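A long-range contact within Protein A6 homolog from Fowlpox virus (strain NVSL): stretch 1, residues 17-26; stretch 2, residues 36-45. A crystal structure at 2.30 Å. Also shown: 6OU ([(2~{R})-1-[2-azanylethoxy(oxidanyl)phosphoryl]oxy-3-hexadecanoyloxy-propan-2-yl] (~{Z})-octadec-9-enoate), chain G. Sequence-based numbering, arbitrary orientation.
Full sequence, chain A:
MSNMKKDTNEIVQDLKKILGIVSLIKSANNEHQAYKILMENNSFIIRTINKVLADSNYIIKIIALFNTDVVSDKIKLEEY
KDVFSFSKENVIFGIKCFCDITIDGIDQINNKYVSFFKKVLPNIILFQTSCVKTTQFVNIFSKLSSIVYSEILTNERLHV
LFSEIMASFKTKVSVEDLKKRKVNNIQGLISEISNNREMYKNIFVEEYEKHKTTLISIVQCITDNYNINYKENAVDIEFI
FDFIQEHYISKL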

# COMPACT_ATOMS: atom_id res chain seq x y z
N LYS A 17 -14.15 4.86 -4.31
CA LYS A 17 -13.93 6.29 -4.45
C LYS A 17 -12.45 6.59 -4.57
O LYS A 17 -12.07 7.54 -5.27
CB LYS A 17 -14.55 7.02 -3.25
CG LYS A 17 -14.60 8.54 -3.38
CE LYS A 17 -15.38 10.68 -2.36
NZ LYS A 17 -16.16 11.28 -3.47
N ILE A 18 -11.60 5.80 -3.93
CA ILE A 18 -10.16 5.99 -4.07
C ILE A 18 -9.72 5.67 -5.50
O ILE A 18 -9.16 6.52 -6.20
CB ILE A 18 -9.39 5.16 -3.02
CG1 ILE A 18 -9.46 5.90 -1.67
CG2 ILE A 18 -7.97 4.91 -3.48
CD1 ILE A 18 -9.03 5.07 -0.45
N LEU A 19 -10.05 4.48 -5.97
CA LEU A 19 -9.75 4.12 -7.36
C LEU A 19 -10.35 5.12 -8.34
O LEU A 19 -9.79 5.34 -9.42
CB LEU A 19 -10.26 2.73 -7.66
CG LEU A 19 -9.70 1.58 -6.85
CD1 LEU A 19 -10.51 0.38 -7.23
CD2 LEU A 19 -8.22 1.32 -7.12
N GLY A 20 -11.48 5.73 -7.98
CA GLY A 20 -12.06 6.75 -8.84
C GLY A 20 -11.21 8.01 -8.90
O GLY A 20 -10.99 8.58 -9.97
N ILE A 21 -10.75 8.48 -7.74
CA ILE A 21 -9.76 9.56 -7.73
C ILE A 21 -8.59 9.18 -8.63
O ILE A 21 -8.11 10.00 -9.42
CB ILE A 21 -9.29 9.85 -6.30
CG1 ILE A 21 -10.47 10.11 -5.38
CG2 ILE A 21 -8.35 11.03 -6.29
CD1 ILE A 21 -11.52 10.92 -6.03
N VAL A 22 -8.14 7.94 -8.53
CA VAL A 22 -6.95 7.52 -9.26
C VAL A 22 -7.18 7.59 -10.76
O VAL A 22 -6.37 8.15 -11.50
CB VAL A 22 -6.52 6.12 -8.80
CG1 VAL A 22 -5.46 5.56 -9.71
CG2 VAL A 22 -5.99 6.18 -7.36
N SER A 23 -8.31 7.06 -11.23
CA SER A 23 -8.60 7.07 -12.67
C SER A 23 -8.78 8.49 -13.20
O SER A 23 -8.54 8.73 -14.38
CB SER A 23 -9.84 6.24 -12.98
OG SER A 23 -9.67 4.90 -12.54
N LEU A 24 -9.22 9.43 -12.34
CA LEU A 24 -9.29 10.83 -12.76
C LEU A 24 -7.91 11.44 -12.88
O LEU A 24 -7.67 12.26 -13.78
CB LEU A 24 -10.14 11.64 -11.78
CG LEU A 24 -11.62 11.30 -11.61
CD1 LEU A 24 -12.24 12.14 -10.48
CD2 LEU A 24 -12.39 11.49 -12.92
N ILE A 25 -6.98 11.06 -12.01
CA ILE A 25 -5.64 11.64 -12.06
C ILE A 25 -4.84 11.04 -13.20
O ILE A 25 -4.15 11.77 -13.93
CB ILE A 25 -4.94 11.45 -10.71
CG1 ILE A 25 -5.61 12.35 -9.66
CG2 ILE A 25 -3.44 11.73 -10.85
CD1 ILE A 25 -5.26 12.00 -8.25
N LYS A 26 -4.90 9.72 -13.38
CA LYS A 26 -4.21 9.06 -14.47
C LYS A 26 -4.56 9.70 -15.81
O LYS A 26 -3.68 10.09 -16.59
CB LYS A 26 -4.57 7.57 -14.49
C01 6OU G . -6.84 7.53 1.82
C02 6OU G . -6.05 8.04 0.62
C03 6OU G . -6.92 8.74 -0.42
C04 6OU G . -6.10 9.40 -1.52
C05 6OU G . -6.30 8.72 -2.87
C06 6OU G . -5.83 9.58 -4.04
C07 6OU G . -4.45 9.15 -4.55
C08 6OU G . -3.92 10.10 -5.61
C09 6OU G . -2.63 9.61 -6.27
C10 6OU G . -1.65 10.78 -6.44
C11 6OU G . -0.78 10.69 -7.70
C12 6OU G . -1.29 9.74 -8.78
C13 6OU G . -0.41 9.79 -10.03
C14 6OU G . 0.42 11.08 -10.10
C15 6OU G . 1.89 10.84 -10.43
C16 6OU G . 2.75 10.45 -9.22
O17 6OU G . 2.28 10.33 -8.13
O18 6OU G . 4.12 10.23 -9.39
C19 6OU G . 4.90 10.68 -8.32
C20 6OU G . 5.22 12.14 -8.60
C21 6OU G . 6.69 12.27 -8.98
O22 6OU G . 6.84 11.49 -10.13
P23 6OU G . 7.31 12.22 -11.53
O24 6OU G . 8.12 11.23 -12.35
O25 6OU G . 8.17 13.42 -11.18
O26 6OU G . 6.02 12.73 -12.43
C27 6OU G . 4.72 12.26 -12.18
C28 6OU G . 3.88 12.56 -13.42
N29 6OU G . 2.51 12.10 -13.25
O30 6OU G . 4.87 12.99 -7.52
C31 6OU G . 5.27 12.67 -6.21
O32 6OU G . 6.36 12.94 -5.84
C33 6OU G . 4.29 12.01 -5.23
C34 6OU G . 3.81 12.99 -4.17
C35 6OU G . 2.63 12.46 -3.36
C36 6OU G . 1.62 13.56 -3.06
C37 6OU G . 0.61 13.15 -1.99
C38 6OU G . -0.78 12.91 -2.55
C39 6OU G . -1.83 13.00 -1.44
C40 6OU G . -2.12 11.65 -0.78
C41 6OU G . -1.97 11.70 0.53
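Stretch 2 36-45: KILMENNSFI

The centre of this contact is aliphatic. Ile37 points its CB toward stretch 1 and settles among three residues: its CG2 lies 3.8 Å from Ile25 CG1 and 4.4 Å from Ile21 CG2, while its CD1 reaches 3.6 Å from Leu24 CB and 3.1 Å from Leu24 O. Branched at CB, isoleucine presents a broad apolar surface, and both its CG2 and its CD1 pack against Leu24. Leu38 starts out sideways but bends its end inward, so that its CG comes 3.7 Å from Ile25 CD1 and its CD2 4.4 Å from Ile21 CG2. Ile25 and Leu38 also line the lipid: 6OU C08 is 3.5 Å from Ile25 CD1 and 3.8 Å from Leu38 CD2, an apolar setting suited to an acyl chain.

Stretch 1 is helical throughout. The first helix of stretch 2 runs nearly antiparallel to it, at 157°, with the axes 10.0 Å apart at closest approach; a break at Asn41 leads into a second helix from Asn42. The register follows this reversal, Ile25 lying across from Ile37 and Lys17 from Phe44.

Phe44 buries the largest area of any residue here. Lys17 CE lies over one ring face, 3.6 Å from the centroid in a CH-pi contact, and Ile18 CG1 approaches the edge, 4.0 Å from Phe44 CE2. The long lysine chain can cover an aromatic face with methylenes while its amino group remains farther out; Lys17 NZ is 5.1 Å from the Phe44 ring centroid, at most a weak cation-pi attraction.

At the polar edge, Asn41 OD1 sits 3.0 Å from Ile21 CD1 and 4.0 Å from Lys17 NZ. Its amide turns back on its own stretch, where Asn41 ND2 donates to Ile37 O at 2.5 Å. No hydrogen bond joins the modelled atoms of the two stretches.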

# COMPACT_ATOMS: atom_id res chain seq x y z
N LYS A 36 -6.23 20.03 -9.19
CA LYS A 36 -7.65 20.31 -9.03
C LYS A 36 -8.39 19.06 -8.56
O LYS A 36 -9.21 19.14 -7.64
CB LYS A 36 -8.20 20.85 -10.36
N ILE A 37 -8.10 17.90 -9.16
CA ILE A 37 -8.80 16.66 -8.82
C ILE A 37 -8.57 16.28 -7.36
O ILE A 37 -9.50 15.85 -6.66
CB ILE A 37 -8.37 15.54 -9.77
CG1 ILE A 37 -8.88 15.86 -11.18
CG2 ILE A 37 -8.92 14.19 -9.32
CD1 ILE A 37 -8.53 14.83 -12.24
N LEU A 38 -7.34 16.44 -6.87
CA LEU A 38 -7.08 16.13 -5.48
C LEU A 38 -7.78 17.13 -4.54
O LEU A 38 -8.40 16.73 -3.55
CB LEU A 38 -5.57 16.08 -5.24
CG LEU A 38 -4.90 14.84 -5.83
CD1 LEU A 38 -3.44 15.10 -6.12
CD2 LEU A 38 -5.10 13.66 -4.88
N MSE A 39 -7.71 18.42 -4.85
CA MSE A 39 -8.39 19.44 -4.03
C MSE A 39 -9.91 19.32 -4.02
O MSE A 39 -10.55 19.60 -3.01
CB MSE A 39 -8.07 20.87 -4.49
CG MSE A 39 -6.64 21.33 -4.37
SE MSE A 39 -6.08 21.58 -2.51
CE MSE A 39 -7.56 22.70 -1.79
N GLU A 40 -10.52 18.91 -5.13
CA GLU A 40 -11.96 18.77 -5.11
C GLU A 40 -12.39 17.60 -4.23
O GLU A 40 -13.52 17.57 -3.74
N ASN A 41 -11.46 16.67 -3.96
CA ASN A 41 -11.67 15.58 -3.01
C ASN A 41 -10.96 15.84 -1.69
O ASN A 41 -10.70 14.90 -0.93
CB ASN A 41 -11.21 14.26 -3.62
CG ASN A 41 -11.96 13.92 -4.87
OD1 ASN A 41 -12.97 13.22 -4.83
ND2 ASN A 41 -11.49 14.42 -6.01
N ASN A 42 -10.68 17.11 -1.38
CA ASN A 42 -9.81 17.48 -0.26
C ASN A 42 -10.32 16.92 1.07
O ASN A 42 -9.56 16.29 1.82
CB ASN A 42 -9.68 19.00 -0.23
CG ASN A 42 -9.06 19.53 1.05
OD1 ASN A 42 -7.91 19.23 1.35
ND2 ASN A 42 -9.79 20.37 1.77
N SER A 43 -11.61 17.13 1.37
CA SER A 43 -12.17 16.62 2.63
C SER A 43 -12.33 15.10 2.66
O SER A 43 -12.23 14.50 3.74
CB SER A 43 -13.53 17.27 2.95
OG SER A 43 -13.49 18.70 2.97
N PHE A 44 -12.55 14.46 1.52
CA PHE A 44 -12.62 13.00 1.55
C PHE A 44 -11.26 12.38 1.92
O PHE A 44 -11.19 11.52 2.80
CB PHE A 44 -13.14 12.47 0.22
CG PHE A 44 -12.93 10.99 0.04
CD1 PHE A 44 -13.75 10.07 0.67
CD2 PHE A 44 -11.88 10.52 -0.75
CE1 PHE A 44 -13.53 8.71 0.50
CE2 PHE A 44 -11.67 9.19 -0.90
CZ PHE A 44 -12.49 8.28 -0.28
N ILE A 45 -10.18 12.84 1.29
CA ILE A 45 -8.85 12.28 1.56
C ILE A 45 -8.44 12.51 3.02
O ILE A 45 -7.88 11.61 3.65
CB ILE A 45 -7.82 12.86 0.59
CG1 ILE A 45 -8.21 12.55 -0.86
CG2 ILE A 45 -6.39 12.36 0.90
CD1 ILE A 45 -7.66 13.56 -1.85